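PDB 6GKV: coclaurine N-methyltransferase from Coptis japonica, which catalyses transfer of a methyl group from S-adenosyl-L-methionine to the ring nitrogen of coclaurine in alkaloid biosynthesis. Local coordinates for residues 89-94 with 195-200. Residues are numbered along the deposited sequence; the frame is centred on the assembly and turned at random.
With SAH (S-adenosyl-L-homocysteine), chain C; F2W (6,7-dimethoxy-2-methyl-1,2,3,4-tetrahydroisoquinolin-2-ium), chain D.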
# COMPACT_ATOMS: atom_id res chain seq x y z
N ASN A 89 28.22 9.14 15.84
CA ASN A 89 27.14 10.13 15.82
C ASN A 89 26.01 9.78 16.78
O ASN A 89 25.04 10.55 16.92
CB ASN A 89 26.56 10.30 14.41
CG ASN A 89 27.63 10.42 13.34
OD1 ASN A 89 28.09 9.42 12.79
ND2 ASN A 89 28.03 11.65 13.04
N LEU A 90 26.12 8.64 17.45
CA LEU A 90 25.13 8.23 18.43
C LEU A 90 23.78 8.10 17.75
O LEU A 90 22.77 8.64 18.22
CB LEU A 90 25.06 9.23 19.59
CG LEU A 90 26.40 9.59 20.22
CD1 LEU A 90 26.19 10.60 21.33
CD2 LEU A 90 27.09 8.35 20.74
N LYS A 91 23.76 7.39 16.63
CA LYS A 91 22.53 7.16 15.91
C LYS A 91 21.82 5.98 16.53
O LYS A 91 22.33 4.86 16.48
CB LYS A 91 22.81 6.93 14.43
CG LYS A 91 21.56 6.88 13.55
CD LYS A 91 21.95 6.76 12.07
CE LYS A 91 20.84 7.29 11.18
NZ LYS A 91 19.63 6.45 11.28
N GLY A 92 20.66 6.22 17.12
CA GLY A 92 19.92 5.18 17.83
C GLY A 92 18.79 4.65 16.97
O GLY A 92 17.69 4.38 17.46
N SER A 93 19.10 4.50 15.68
CA SER A 93 18.15 4.06 14.67
C SER A 93 18.92 3.40 13.50
O SER A 93 20.15 3.43 13.46
CB SER A 93 17.32 5.25 14.18
OG SER A 93 18.17 6.35 13.82
N CYS A 94 18.19 2.84 12.54
CA CYS A 94 18.80 2.00 11.51
C CYS A 94 19.98 2.64 10.75
O CYS A 94 19.91 3.77 10.29
CB CYS A 94 17.73 1.58 10.50
SG CYS A 94 18.29 0.33 9.36
N LEU A 195 11.99 16.22 9.24
CA LEU A 195 12.54 14.88 9.23
C LEU A 195 12.07 14.14 10.46
O LEU A 195 12.19 14.63 11.57
CB LEU A 195 14.06 14.95 9.20
CG LEU A 195 14.60 15.78 8.04
CD1 LEU A 195 16.07 16.04 8.24
CD2 LEU A 195 14.38 15.03 6.75
N VAL A 196 11.51 12.95 10.25
CA VAL A 196 11.01 12.13 11.34
C VAL A 196 11.59 10.73 11.27
O VAL A 196 11.12 9.89 10.50
CB VAL A 196 9.47 12.04 11.31
CG1 VAL A 196 8.97 11.31 12.58
CG2 VAL A 196 8.84 13.42 11.24
N ILE A 197 12.61 10.46 12.09
CA ILE A 197 13.28 9.16 12.05
C ILE A 197 12.88 8.25 13.21
O ILE A 197 13.38 8.38 14.32
CB ILE A 197 14.81 9.32 12.03
CG1 ILE A 197 15.20 10.35 10.99
CG2 ILE A 197 15.51 7.96 11.76
CD1 ILE A 197 14.67 10.04 9.60
N GLU A 198 11.95 7.35 12.93
CA GLU A 198 11.55 6.28 13.85
C GLU A 198 10.94 6.87 15.11
O GLU A 198 11.43 6.65 16.20
CB GLU A 198 12.73 5.36 14.17
CG GLU A 198 13.18 4.55 12.94
CD GLU A 198 14.24 3.52 13.24
OE1 GLU A 198 14.40 3.11 14.41
OE2 GLU A 198 14.95 3.12 12.28
N LEU A 199 9.86 7.63 14.94
CA LEU A 199 9.16 8.26 16.05
C LEU A 199 7.74 7.71 16.15
O LEU A 199 7.24 7.46 17.25
CB LEU A 199 9.12 9.77 15.87
CG LEU A 199 8.21 10.52 16.84
CD1 LEU A 199 8.83 10.56 18.24
CD2 LEU A 199 7.91 11.93 16.33
N PHE A 200 7.12 7.51 14.99
CA PHE A 200 5.72 7.11 14.88
C PHE A 200 5.40 5.79 15.52
O PHE A 200 4.26 5.57 15.95
CB PHE A 200 5.30 7.05 13.39
CG PHE A 200 5.00 8.38 12.78
CD1 PHE A 200 5.61 9.54 13.25
CD2 PHE A 200 4.05 8.49 11.77
CE1 PHE A 200 5.31 10.79 12.70
CE2 PHE A 200 3.74 9.75 11.22
CZ PHE A 200 4.36 10.90 11.68
N SAH C . 15.51 9.98 15.81
CA SAH C . 16.61 9.56 16.66
CB SAH C . 16.13 8.62 17.76
CG SAH C . 14.98 7.70 17.38
SD SAH C . 14.35 6.81 18.84
C SAH C . 17.72 8.89 15.87
O SAH C . 17.46 8.49 14.73
OXT SAH C . 18.86 8.72 16.34
C5' SAH C . 12.87 7.83 18.98
C4' SAH C . 13.13 9.29 19.37
O4' SAH C . 11.91 10.00 19.50
C3' SAH C . 13.85 9.43 20.70
O3' SAH C . 14.75 10.51 20.62
C2' SAH C . 12.79 9.80 21.70
O2' SAH C . 13.36 10.63 22.68
C1' SAH C . 11.78 10.54 20.81
N9 SAH C . 10.39 10.46 21.30
C8 SAH C . 9.66 9.33 21.63
N7 SAH C . 8.43 9.72 22.03
C5 SAH C . 8.35 11.08 21.96
C6 SAH C . 7.34 12.00 22.25
N6 SAH C . 6.15 11.60 22.70
N1 SAH C . 7.58 13.35 22.07
C2 SAH C . 8.81 13.78 21.61
N3 SAH C . 9.81 12.87 21.32
C4 SAH C . 9.58 11.55 21.50
CAM F2W D . 15.89 -3.41 18.53
OAK F2W D . 14.54 -3.52 18.03
CAB F2W D . 14.03 -2.27 17.78
CAA F2W D . 14.76 -1.09 17.95
CAF F2W D . 14.13 0.12 17.68
CAJ F2W D . 14.78 1.34 17.79
CAI F2W D . 13.91 2.62 17.98
NAH F2W D . 13.02 2.63 16.81
CAO F2W D . 12.05 3.68 17.18
CAG F2W D . 12.30 1.38 17.04
CAE F2W D . 12.86 0.15 17.17
CAD F2W D . 12.12 -1.02 17.03
CAC F2W D . 12.73 -2.23 17.30
OAL F2W D . 12.11 -3.45 17.19
CAN F2W D . 10.76 -3.50 16.69
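Lys-91 NZ, 4.4 Å from CG2 of Ile-197 across the contact, is gripped by three oxygens: it bonds Ser-93 OG at 2.9 Å, the backbone O of Cys-94 and the hydroxyl of Tyr-115. A lysine suits the place because its long chain carries a multiple N-H donor to all three, tying the loop to itself and to helix 104-118. Glu-198 OE1 accepts a hydrogen bond from the ring nitrogen NAH of F2W at 2.8 Å, while its other oxygen, OE2, reaches across to the loop 89-94. There the backbone N of Cys-94 points its hydrogen almost straight at OE2 (N-H...O 172°), a 3.3 Å bond that meets the carboxylate from above its plane. CG lies anti to the carbonyl carbon (chi1 -67°); beyond it the extended chain carries the carboxylate out from the end of strand 191-197, each oxygen serving a different partner. An alanine here would probably leave the ammonium of F2W without the oxygen that accepts its N-H and the amide of Cys-94 without this acceptor. Ser-93 packs its CB against OE1, with CG2 of Ile-197 3.7 Å from its OG. Small and polar, the serine fits between cofactor and glutamate, whereas the branched isoleucine supplies a nonpolar wall and gives its backbone O to SAH N at 3.1 Å. At the cofactor's amino-acid end, Gly-92 N binds SAH OXT. In this Rossmann-type methyltransferase both segments thus bind SAH, while Glu-198 also reaches F2W. Glu-226 places a second carboxylate near OE2, and the contact is consistent with the cationic product amine being held beside the sulfur that would have carried the methyl in S-adenosyl-L-methionine.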